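Local coordinates for tRNA (cytidine-2'-O-)-methyltransferase TrmJ (Sulfolobus acidocaldarius, PDB 4CNG), which methylates the ribose 2'-O of cytidine 32 in tRNA, using S-adenosyl-L-methionine as methyl donor and working as a homodimer, at residues E29-Y34 against G131-G136; F38-V43 against E72-M77; D90-I95 against K122-A127. The protein carries 1 engineered substitution. All coordinates share one frame; numbering follows the deposited sequence. Where two conformers were deposited one is given.

Interaction 1 (E29-Y34 against G131-G136). With SAH (S-adenosyl-L-homocysteine), chain C; SAH (S-adenosyl-L-homocysteine), chain D.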
loop_
_atom_site.group_PDB
_atom_site.type_symbol
_atom_site.label_atom_id
_atom_site.label_comp_id
_atom_site.label_asym_id
_atom_site.label_seq_id
_atom_site.Cartn_x
_atom_site.Cartn_y
_atom_site.Cartn_z
ATOM N N GLU A 29 -13.957 1.145 -11.958
ATOM C CA GLU A 29 -14.111 -0.201 -12.503
ATOM C C GLU A 29 -13.142 -1.228 -11.926
ATOM O O GLU A 29 -12.482 -1.952 -12.669
ATOM C CB GLU A 29 -14.088 -0.159 -14.034
ATOM C CG GLU A 29 -15.279 0.617 -14.598
ATOM C CD GLU A 29 -15.426 0.576 -16.117
ATOM O OE1 GLU A 29 -14.435 0.318 -16.817
ATOM O OE2 GLU A 29 -16.545 0.834 -16.608
ATOM N N PRO A 30 -13.095 -1.332 -10.605
ATOM C CA PRO A 30 -12.176 -2.346 -10.039
ATOM C C PRO A 30 -12.574 -3.724 -10.462
ATOM O O PRO A 30 -13.755 -4.096 -10.457
ATOM C CB PRO A 30 -12.300 -2.146 -8.549
ATOM C CG PRO A 30 -13.683 -1.563 -8.400
ATOM C CD PRO A 30 -13.870 -0.643 -9.594
ATOM N N GLU A 31 -11.553 -4.533 -10.702
ATOM C CA GLU A 31 -11.702 -5.868 -11.238
ATOM C C GLU A 31 -11.516 -6.954 -10.151
ATOM O O GLU A 31 -12.145 -8.004 -10.215
ATOM C CB GLU A 31 -10.672 -6.048 -12.372
ATOM C CG GLU A 31 -10.895 -5.073 -13.530
ATOM C CD GLU A 31 -9.713 -4.775 -14.459
ATOM O OE1 GLU A 31 -8.581 -5.202 -14.203
ATOM O OE2 GLU A 31 -9.946 -4.122 -15.506
ATOM N N GLY A 32 -10.560 -6.741 -9.250
ATOM C CA GLY A 32 -10.228 -7.747 -8.247
ATOM C C GLY A 32 -11.013 -7.589 -6.963
ATOM O O GLY A 32 -10.984 -6.535 -6.344
ATOM N N ALA A 33 -11.651 -8.657 -6.491
ATOM C CA ALA A 33 -12.357 -8.610 -5.207
ATOM C C ALA A 33 -11.422 -8.367 -4.042
ATOM O O ALA A 33 -11.769 -7.685 -3.100
ATOM C CB ALA A 33 -13.163 -9.872 -4.988
ATOM N N TYR A 34 -10.214 -8.889 -4.125
ATOM C CA TYR A 34 -9.252 -8.641 -3.073
ATOM C C TYR A 34 -8.903 -7.150 -3.050
ATOM O O TYR A 34 -8.893 -6.532 -1.983
ATOM C CB TYR A 34 -8.009 -9.501 -3.282
ATOM C CG TYR A 34 -7.611 -9.631 -4.728
ATOM C CD1 TYR A 34 -6.799 -8.694 -5.324
ATOM C CD2 TYR A 34 -8.163 -10.622 -5.532
ATOM C CE1 TYR A 34 -6.556 -8.717 -6.677
ATOM C CE2 TYR A 34 -7.853 -10.706 -6.873
ATOM C CZ TYR A 34 -7.056 -9.739 -7.439
ATOM O OH TYR A 34 -6.719 -9.811 -8.765
ATOM N N GLY A 131 -7.438 4.058 -11.090
ATOM C CA GLY A 131 -7.886 3.302 -12.239
ATOM C C GLY A 131 -7.846 1.797 -12.109
ATOM O O GLY A 131 -7.677 1.207 -11.045
ATOM N N ARG A 132 -8.129 1.183 -13.254
ATOM C CA ARG A 132 -8.334 -0.258 -13.387
ATOM C C ARG A 132 -7.023 -1.009 -13.295
ATOM O O ARG A 132 -6.013 -0.555 -13.821
ATOM C CB ARG A 132 -8.968 -0.484 -14.774
ATOM C CG ARG A 132 -10.283 0.252 -15.006
ATOM C CD ARG A 132 -10.573 0.400 -16.487
ATOM N NE ARG A 132 -11.763 1.208 -16.746
ATOM C CZ ARG A 132 -11.782 2.523 -16.867
ATOM N NH1 ARG A 132 -10.706 3.253 -16.675
ATOM N NH2 ARG A 132 -12.911 3.135 -17.142
ATOM N N GLU A 133 -7.052 -2.187 -12.687
ATOM C CA GLU A 133 -5.850 -2.971 -12.606
ATOM C C GLU A 133 -5.306 -3.246 -14.004
ATOM O O GLU A 133 -4.108 -3.191 -14.224
ATOM C CB GLU A 133 -6.102 -4.279 -11.858
ATOM C CG GLU A 133 -6.565 -4.119 -10.420
ATOM C CD GLU A 133 -8.079 -4.231 -10.184
ATOM O OE1 GLU A 133 -8.859 -3.581 -10.991
ATOM O OE2 GLU A 133 -8.472 -4.899 -9.147
ATOM N N SER A 134 -6.186 -3.553 -14.955
ATOM C CA SER A 134 -5.771 -3.936 -16.290
ATOM C C SER A 134 -5.164 -2.777 -17.079
ATOM O O SER A 134 -4.072 -2.887 -17.640
ATOM C CB SER A 134 -6.960 -4.525 -17.054
ATOM O OG SER A 134 -8.047 -3.605 -17.118
ATOM N N VAL A 135 -5.886 -1.665 -17.147
ATOM C CA VAL A 135 -5.563 -0.606 -18.108
ATOM C C VAL A 135 -5.555 0.794 -17.492
ATOM O O VAL A 135 -5.472 1.780 -18.217
ATOM C CB VAL A 135 -6.501 -0.630 -19.334
ATOM C CG1 VAL A 135 -6.337 -1.919 -20.124
ATOM C CG2 VAL A 135 -7.947 -0.420 -18.918
ATOM N N GLY A 136 -5.650 0.915 -16.176
ATOM C CA GLY A 136 -5.567 2.220 -15.538
ATOM C C GLY A 136 -6.760 3.099 -15.862
ATOM O O GLY A 136 -7.897 2.646 -15.886
HETATM N N SAH C . -1.243 -1.228 -16.982
HETATM C CA SAH C . -2.037 -0.224 -16.226
HETATM C CB SAH C . -1.645 -0.335 -14.762
HETATM C CG SAH C . -2.705 0.231 -13.800
HETATM S SD SAH C . -2.212 0.046 -12.092
HETATM C C SAH C . -1.764 1.130 -16.814
HETATM O O SAH C . -0.882 1.284 -17.661
HETATM O OXT SAH C . -2.492 2.077 -16.593
HETATM C "C5'" SAH C . -3.806 0.375 -11.337
HETATM C "C4'" SAH C . -3.976 1.754 -10.712
HETATM O "O4'" SAH C . -3.069 1.881 -9.605
HETATM C "C3'" SAH C . -3.647 2.914 -11.583
HETATM O "O3'" SAH C . -4.747 3.187 -12.467
HETATM C "C2'" SAH C . -3.373 4.014 -10.597
HETATM O "O2'" SAH C . -4.596 4.513 -10.069
HETATM C "C1'" SAH C . -2.634 3.245 -9.495
HETATM N N9 SAH C . -1.147 3.250 -9.638
HETATM C C8 SAH C . -0.329 2.162 -9.720
HETATM N N7 SAH C . 0.969 2.557 -9.615
HETATM C C5 SAH C . 0.949 3.899 -9.430
HETATM C C6 SAH C . 1.930 4.877 -9.175
HETATM N N6 SAH C . 3.244 4.580 -9.128
HETATM N N1 SAH C . 1.548 6.120 -9.005
HETATM C C2 SAH C . 0.241 6.423 -9.032
HETATM N N3 SAH C . -0.767 5.585 -9.228
HETATM C C4 SAH C . -0.408 4.331 -9.396
HETATM N N SAH D . -4.056 4.027 -18.898
HETATM C CA SAH D . -2.840 4.862 -18.652
HETATM C CB SAH D . -3.058 6.257 -19.239
HETATM C CG SAH D . -3.348 6.323 -20.721
HETATM S SD SAH D . -3.435 8.025 -21.126
HETATM C C SAH D . -2.619 5.078 -17.201
HETATM O O SAH D . -3.641 5.131 -16.504
HETATM O OXT SAH D . -1.492 5.332 -16.776
HETATM C "C5'" SAH D . -1.803 8.512 -20.755
HETATM C "C4'" SAH D . -1.305 9.470 -21.829
HETATM O "O4'" SAH D . -0.080 10.070 -21.426
HETATM C "C3'" SAH D . -1.019 8.773 -23.153
HETATM O "O3'" SAH D . -2.123 8.893 -24.042
HETATM C "C2'" SAH D . 0.221 9.453 -23.709
HETATM O "O2'" SAH D . -0.037 10.174 -24.926
HETATM C "C1'" SAH D . 0.639 10.423 -22.609
HETATM N N9 SAH D . 2.057 10.293 -22.263
HETATM C C8 SAH D . 2.831 11.325 -21.895
HETATM N N7 SAH D . 4.024 10.872 -21.448
HETATM C C5 SAH D . 3.983 9.527 -21.473
HETATM C C6 SAH D . 4.924 8.447 -21.137
HETATM N N6 SAH D . 6.157 8.751 -20.662
HETATM N N1 SAH D . 4.500 7.167 -21.310
HETATM C C2 SAH D . 3.259 6.879 -21.766
HETATM N N3 SAH D . 2.342 7.816 -22.090
HETATM C C4 SAH D . 2.642 9.135 -21.934
HETATM O O HOH W 1 -15.638 2.593 -18.552
#

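Interaction 2 (F38-V43 against E72-M77)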
loop_
_atom_site.group_PDB
_atom_site.type_symbol
_atom_site.label_atom_id
_atom_site.label_comp_id
_atom_site.label_asym_id
_atom_site.label_seq_id
_atom_site.Cartn_x
_atom_site.Cartn_y
_atom_site.Cartn_z
ATOM N N PHE A 38 -9.591 -4.808 0.147
ATOM C CA PHE A 38 -8.459 -4.160 0.767
ATOM C C PHE A 38 -8.606 -2.663 0.781
ATOM O O PHE A 38 -8.208 -2.003 1.748
ATOM C CB PHE A 38 -7.153 -4.562 0.061
ATOM C CG PHE A 38 -6.710 -5.970 0.304
ATOM C CD1 PHE A 38 -6.860 -6.552 1.538
ATOM C CD2 PHE A 38 -6.156 -6.696 -0.728
ATOM C CE1 PHE A 38 -6.372 -7.839 1.772
ATOM C CE2 PHE A 38 -5.627 -7.950 -0.497
ATOM C CZ PHE A 38 -5.877 -8.559 0.706
ATOM N N ILE A 39 -9.183 -2.086 -0.281
ATOM C CA ILE A 39 -9.445 -0.671 -0.298
ATOM C C ILE A 39 -10.488 -0.270 0.759
ATOM O O ILE A 39 -10.305 0.717 1.466
ATOM C CB ILE A 39 -9.872 -0.218 -1.708
ATOM C CG1 ILE A 39 -8.681 -0.292 -2.652
ATOM C CG2 ILE A 39 -10.446 1.185 -1.665
ATOM C CD1 ILE A 39 -9.025 -0.229 -4.124
ATOM N N ALA A 40 -11.544 -1.061 0.889
ATOM C CA ALA A 40 -12.532 -0.773 1.918
ATOM C C ALA A 40 -11.928 -0.766 3.325
ATOM O O ALA A 40 -12.258 0.065 4.152
ATOM C CB ALA A 40 -13.689 -1.751 1.823
ATOM N N ARG A 41 -11.029 -1.697 3.583
ATOM C CA ARG A 41 -10.308 -1.719 4.867
ATOM C C ARG A 41 -9.524 -0.434 5.072
ATOM O O ARG A 41 -9.580 0.182 6.140
ATOM C CB ARG A 41 -9.404 -2.940 4.909
ATOM C CG ARG A 41 -8.759 -3.137 6.267
ATOM C CD ARG A 41 -7.925 -4.395 6.329
ATOM N NE ARG A 41 -7.296 -4.527 7.636
ATOM C CZ ARG A 41 -6.768 -5.645 8.088
ATOM N NH1 ARG A 41 -6.694 -6.730 7.331
ATOM N NH2 ARG A 41 -6.209 -5.625 9.279
ATOM N N LEU A 42 -8.800 0.005 4.041
ATOM C CA LEU A 42 -8.007 1.229 4.106
ATOM C C LEU A 42 -8.873 2.457 4.364
ATOM O O LEU A 42 -8.436 3.391 5.026
ATOM C CB LEU A 42 -7.185 1.390 2.838
ATOM C CG LEU A 42 -6.022 0.425 2.698
ATOM C CD1 LEU A 42 -5.576 0.364 1.259
ATOM C CD2 LEU A 42 -4.876 0.775 3.659
ATOM N N VAL A 43 -10.084 2.493 3.786
ATOM C CA VAL A 43 -11.012 3.582 4.030
ATOM C C VAL A 43 -11.265 3.767 5.522
ATOM O O VAL A 43 -11.339 4.891 6.019
ATOM C CB VAL A 43 -12.305 3.362 3.225
ATOM C CG1 VAL A 43 -13.468 4.226 3.703
ATOM C CG2 VAL A 43 -12.031 3.645 1.747
ATOM N N GLU A 72 -18.338 -3.106 6.965
ATOM C CA GLU A 72 -19.445 -2.121 7.090
ATOM C C GLU A 72 -19.306 -0.987 6.064
ATOM O O GLU A 72 -20.291 -0.432 5.549
ATOM C CB GLU A 72 -19.452 -1.527 8.491
ATOM C CG GLU A 72 -18.145 -0.868 8.888
ATOM C CD GLU A 72 -17.385 -1.639 9.969
ATOM O OE1 GLU A 72 -17.280 -2.880 9.863
ATOM O OE2 GLU A 72 -16.893 -1.006 10.936
ATOM N N VAL A 73 -18.060 -0.752 5.686
ATOM C CA VAL A 73 -17.729 0.206 4.655
ATOM C C VAL A 73 -18.392 -0.172 3.335
ATOM O O VAL A 73 -19.028 0.643 2.724
ATOM C CB VAL A 73 -16.202 0.360 4.505
ATOM C CG1 VAL A 73 -15.843 1.147 3.259
ATOM C CG2 VAL A 73 -15.612 1.034 5.740
ATOM N N ILE A 74 -18.252 -1.421 2.919
ATOM C CA ILE A 74 -18.841 -1.896 1.663
ATOM C C ILE A 74 -20.362 -1.892 1.715
ATOM O O ILE A 74 -21.039 -1.397 0.806
ATOM C CB ILE A 74 -18.288 -3.290 1.314
ATOM C CG1 ILE A 74 -16.827 -3.158 0.897
ATOM C CG2 ILE A 74 -19.134 -3.959 0.231
ATOM C CD1 ILE A 74 -16.121 -4.471 0.745
ATOM N N GLU A 75 -20.900 -2.451 2.784
ATOM C CA GLU A 75 -22.325 -2.679 2.868
ATOM C C GLU A 75 -23.141 -1.387 2.897
ATOM O O GLU A 75 -24.234 -1.301 2.306
ATOM C CB GLU A 75 -22.612 -3.502 4.111
ATOM C CG GLU A 75 -22.039 -4.904 4.053
ATOM C CD GLU A 75 -21.716 -5.461 5.424
ATOM O OE1 GLU A 75 -22.418 -5.102 6.395
ATOM O OE2 GLU A 75 -20.744 -6.237 5.530
ATOM N N LYS A 76 -22.619 -0.384 3.594
ATOM C CA LYS A 76 -23.375 0.839 3.826
ATOM C C LYS A 76 -22.732 2.108 3.272
ATOM O O LYS A 76 -23.414 2.930 2.660
ATOM C CB LYS A 76 -23.654 1.012 5.322
ATOM C CG LYS A 76 -24.303 -0.196 5.975
ATOM C CD LYS A 76 -25.755 -0.341 5.549
ATOM C CE LYS A 76 -26.234 -1.776 5.698
ATOM N NZ LYS A 76 -27.686 -1.911 5.394
ATOM N N MET A 77 -21.433 2.287 3.498
ATOM C CA MET A 77 -20.813 3.568 3.166
ATOM C C MET A 77 -20.536 3.750 1.664
ATOM O O MET A 77 -20.746 4.832 1.111
ATOM C CB MET A 77 -19.523 3.718 3.947
ATOM C CG MET A 77 -18.779 4.994 3.649
ATOM S SD MET A 77 -17.122 5.017 4.299
ATOM C CE MET A 77 -16.575 6.587 3.696
#

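Interaction 3 (D90-I95 against K122-A127)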
loop_
_atom_site.group_PDB
_atom_site.type_symbol
_atom_site.label_atom_id
_atom_site.label_comp_id
_atom_site.label_asym_id
_atom_site.label_seq_id
_atom_site.Cartn_x
_atom_site.Cartn_y
_atom_site.Cartn_z
ATOM N N ASP A 90 -19.451 17.730 -7.586
ATOM C CA ASP A 90 -19.577 18.442 -6.321
ATOM C C ASP A 90 -18.312 18.335 -5.464
ATOM O O ASP A 90 -18.410 18.225 -4.247
ATOM C CB ASP A 90 -20.804 17.929 -5.549
ATOM C CG ASP A 90 -22.083 17.964 -6.384
ATOM O OD1 ASP A 90 -22.305 18.975 -7.088
ATOM O OD2 ASP A 90 -22.871 16.993 -6.330
ATOM N N VAL A 91 -17.140 18.302 -6.108
ATOM C CA VAL A 91 -15.852 18.431 -5.422
ATOM C C VAL A 91 -15.091 19.654 -5.949
ATOM O O VAL A 91 -15.426 20.207 -7.005
ATOM C CB VAL A 91 -14.949 17.152 -5.543
ATOM C CG1 VAL A 91 -15.671 15.920 -5.032
ATOM C CG2 VAL A 91 -14.455 16.915 -6.966
ATOM N N ASP A 92 -14.140 20.135 -5.160
ATOM C CA ASP A 92 -13.357 21.300 -5.537
ATOM C C ASP A 92 -12.227 20.934 -6.514
ATOM O O ASP A 92 -11.833 21.750 -7.341
ATOM C CB ASP A 92 -12.762 21.947 -4.279
ATOM C CG ASP A 92 -13.835 22.488 -3.335
ATOM O OD1 ASP A 92 -14.774 23.157 -3.821
ATOM O OD2 ASP A 92 -13.739 22.241 -2.111
ATOM N N LEU A 93 -11.695 19.717 -6.405
ATOM C CA LEU A 93 -10.496 19.335 -7.129
ATOM C C LEU A 93 -10.547 17.845 -7.390
ATOM O O LEU A 93 -10.981 17.087 -6.518
ATOM C CB LEU A 93 -9.277 19.655 -6.276
ATOM C CG LEU A 93 -7.923 19.811 -6.950
ATOM C CD1 LEU A 93 -7.878 21.021 -7.882
ATOM C CD2 LEU A 93 -6.868 19.909 -5.860
ATOM N N LYS A 94 -10.094 17.457 -8.576
ATOM C CA LYS A 94 -10.019 16.065 -9.004
ATOM C C LYS A 94 -8.565 15.678 -9.256
ATOM O O LYS A 94 -7.942 16.250 -10.136
ATOM C CB LYS A 94 -10.858 15.870 -10.271
ATOM C CG LYS A 94 -12.350 16.135 -10.089
ATOM C CD LYS A 94 -13.015 16.701 -11.351
ATOM C CE LYS A 94 -14.419 17.192 -11.076
ATOM N NZ LYS A 94 -14.737 18.329 -11.965
ATOM N N ILE A 95 -8.050 14.740 -8.469
ATOM C CA ILE A 95 -6.679 14.301 -8.598
ATOM C C ILE A 95 -6.702 12.857 -9.077
ATOM O O ILE A 95 -7.034 11.932 -8.341
ATOM C CB ILE A 95 -5.883 14.456 -7.289
ATOM C CG1 ILE A 95 -5.902 15.943 -6.883
ATOM C CG2 ILE A 95 -4.468 13.917 -7.477
ATOM C CD1 ILE A 95 -5.080 16.258 -5.651
ATOM N N LYS A 122 -5.575 21.776 0.709
ATOM C CA LYS A 122 -5.970 22.589 1.856
ATOM C C LYS A 122 -7.329 23.241 1.649
ATOM O O LYS A 122 -7.551 23.962 0.632
ATOM C CB LYS A 122 -4.924 23.675 2.100
ATOM C CG LYS A 122 -5.097 24.389 3.430
ATOM C CD LYS A 122 -3.756 24.768 4.041
ATOM C CE LYS A 122 -2.950 23.534 4.428
ATOM N NZ LYS A 122 -1.491 23.815 4.526
ATOM N N ASP A 123 -8.172 23.104 2.702
ATOM C CA ASP A 123 -9.503 23.712 2.726
ATOM C C ASP A 123 -10.363 23.348 1.530
ATOM O O ASP A 123 -11.234 24.125 1.130
ATOM C CB ASP A 123 -9.390 25.239 2.825
ATOM C CG ASP A 123 -10.649 25.885 3.393
ATOM O OD1 ASP A 123 -11.532 25.149 3.891
ATOM O OD2 ASP A 123 -10.748 27.135 3.359
ATOM N N LYS A 124 -10.208 22.122 1.020
ATOM C CA LYS A 124 -10.986 21.714 -0.140
ATOM C C LYS A 124 -11.569 20.331 0.017
ATOM O O LYS A 124 -11.055 19.505 0.765
ATOM C CB LYS A 124 -10.126 21.724 -1.400
ATOM C CG LYS A 124 -9.692 23.106 -1.838
ATOM C CD LYS A 124 -8.842 23.016 -3.097
ATOM C CE LYS A 124 -7.947 24.236 -3.252
ATOM N NZ LYS A 124 -6.807 24.260 -2.290
ATOM N N LYS A 125 -12.631 20.095 -0.737
ATOM C CA LYS A 125 -13.140 18.757 -0.997
ATOM C C LYS A 125 -12.479 18.199 -2.260
ATOM O O LYS A 125 -12.607 18.775 -3.347
ATOM C CB LYS A 125 -14.653 18.794 -1.175
ATOM C CG LYS A 125 -15.257 17.414 -1.324
ATOM C CD LYS A 125 -16.776 17.437 -1.329
ATOM C CE LYS A 125 -17.316 16.693 -0.125
ATOM N NZ LYS A 125 -18.561 15.958 -0.448
ATOM N N VAL A 126 -11.764 17.094 -2.109
ATOM C CA VAL A 126 -10.948 16.579 -3.176
ATOM C C VAL A 126 -11.279 15.122 -3.454
ATOM O O VAL A 126 -11.335 14.304 -2.518
ATOM C CB VAL A 126 -9.461 16.707 -2.814
ATOM C CG1 VAL A 126 -8.603 16.254 -3.968
ATOM C CG2 VAL A 126 -9.139 18.143 -2.440
ATOM N N ALA A 127 -11.428 14.793 -4.739
ATOM C CA ALA A 127 -11.540 13.407 -5.177
ATOM C C ALA A 127 -10.179 12.907 -5.612
ATOM O O ALA A 127 -9.521 13.523 -6.437
ATOM C CB ALA A 127 -12.527 13.302 -6.326
#

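Interaction 1 (E29-Y34 against G131-G136)
Glu29 and Arg132 extend alongside each other, and their charged ends meet with carboxylate and guanidinium planes 89° apart. Arg132 NE donates to Glu29 OE1 (2.8 Å) almost straight; the oxygen lies near the guanidinium plane, and NE meets it on the anti side, well tilted out of the carboxylate plane. Arg132 NH2 adds a weak bond to the same oxygen. NH1 donates in the guanidinium plane to Gly136 O (3.0 Å) and forms a salt bridge with Glu141. Were Arg132 replaced by an alanine, Glu29 would probably lose its close salt-bridge partner and the turn its side-chain tie to Gly136 O. This turn follows strand 125-130 in the SPOUT methyltransferase fold and belongs to the cofactor pocket: Gly131 N donates to O2' of one S-adenosyl-L-homocysteine (3.1 Å). The side chains of Glu31 and Glu133 pass antiparallel, their carboxylates nearly parallel (9°). Bent at chi2 (98°), Glu133 brings OE1 to Glu31 N (2.9 Å) and OE2 to Gly32 N (2.8 Å), the latter donor above the carboxylate plane; Asn35 also bonds OE2. Glu31 OE2 takes Ser134 OG on its syn lone pair at 2.5 Å, and OE1 accepts a weak bond from Ser134 N.

Interaction 2 (F38-V43 against E72-M77)
Ala40 of helix 33-45 meets Val73 and Ile74 of helix 71-77, and one turn further on Val43 meets Val73 and Met77. The axes of the two short helical segments are 9.2 Å apart at closest approach and cross almost perpendicularly, at 86°, so the contact is compact and is carried by a few side chains near the crossing point. The backbones come nearest at Ala40 and Val73, whose CA atoms are 6.0 Å apart, an approach consistent with the small side chain of Ala40.

Aliphatic contacts make up most of the interface. Ala40 CB touches the ethyl branch of Ile74, with CG1 at 3.6 Å and CD1 slightly farther off. The same methyl also meets Val73 CG1 at 3.9 Å. With chi1 at 169°, Val73 turns CG1 away from its backbone N and toward helix 33-45, where it meets Val43 CG1 as well as Ala40 CB. Both Val73 methyls also lie against the backbone oxygen of Ala40, CG2 at 3.8 Å from Ala40 O.

A thioether contact closes one end. Met77 is extended throughout, and Val43 and Met77 reach toward each other tip to tip: Val43 CG1 lies 3.8 Å from Met77 SD, with the terminal methyl CE close by. No hydrogen bond joins the two segments; Arg41, which points away from helix 71-77, hydrogen-bonds Val159 O of the second subunit.

Elsewhere on helix 33-45, Leu42 packs on Leu170 of helix 162-175. Ile74 also packs on Ile60 and Ile64 of helix 60-64. Beneath the crossing, Phe51 of strand 50-54 receives Val43, Val73 and Met77, which ties both helices to the parallel sheet.

Interaction 3 (D90-I95 against K122-A127)
Leu93 and Lys94 pair with Val126 and Ala127 as parallel neighbours within the central sheet of the SPOUT methyltransferase fold, where strands 93-97 and 125-130 lie next to each other. The chain between them includes strand 111-112 and helix 117-121, and Ile95 and Val126 both pack on that helix. In the ladder, Ala127 N donates to Leu93 O (2.9 Å) and Ile95 N to Ala127 O (2.8 Å), while Val126 CA makes a CA-H...O contact with Leu93 O.

Lys125, at the start of its strand, where the pairing begins, can be followed outward. Its CB lies 3.7 Å from Asp92 OD2. CG, anti to the backbone N (chi1 -175°), reaches Val91 CG1, and the two side chains cross at about a right angle. CD comes 3.4 Å from Asp90 O. The chain then bends at chi3 and chi4, and NZ ends in a salt bridge with Glu50. The aliphatic part of this lysine thus lies against the approach to strand 93-97, while its charge is met elsewhere.

Apolar contacts fall on both faces of the sheet. Val91 CG2 touches Ala127 CB on one; on the other, Val126 offers CG2 to Leu93 CB and CG1 to Ile95 CD1, the last two at 3.9 Å.

Before the regular ladder, Asp92 and Lys125 are joined in both directions. Asp92 N donates to Lys125 O, which also receives a weak bond from Leu93 N, and Lys125 N returns a nearly straight bond (170°) to the carboxylate oxygen Asp92 OD2, met on its anti side, somewhat out of the carboxylate plane, at 2.8 Å.

In the fold
Interaction 2 is the buried one of the three and wholly apolar between its segments; interactions 1 and 3 are partly buried and rely on polar bonds. Helix 33-45 is shared by interactions 1 and 2: its N-terminal approach is held by carboxylates beside the cofactor pocket, its middle and C-terminal part by apolar packing against helix 71-77; the centres of the two contacts are about 16 Å apart. Strand 125-130 links interactions 1 and 3, since the ladder of interaction 3 lies at its start and the pocket turn of interaction 1 follows its end; these centres are about 23 Å apart, on opposite sides of the chain's centre. Backbone pairing dominates interaction 3, whereas side chains carry most of interaction 1.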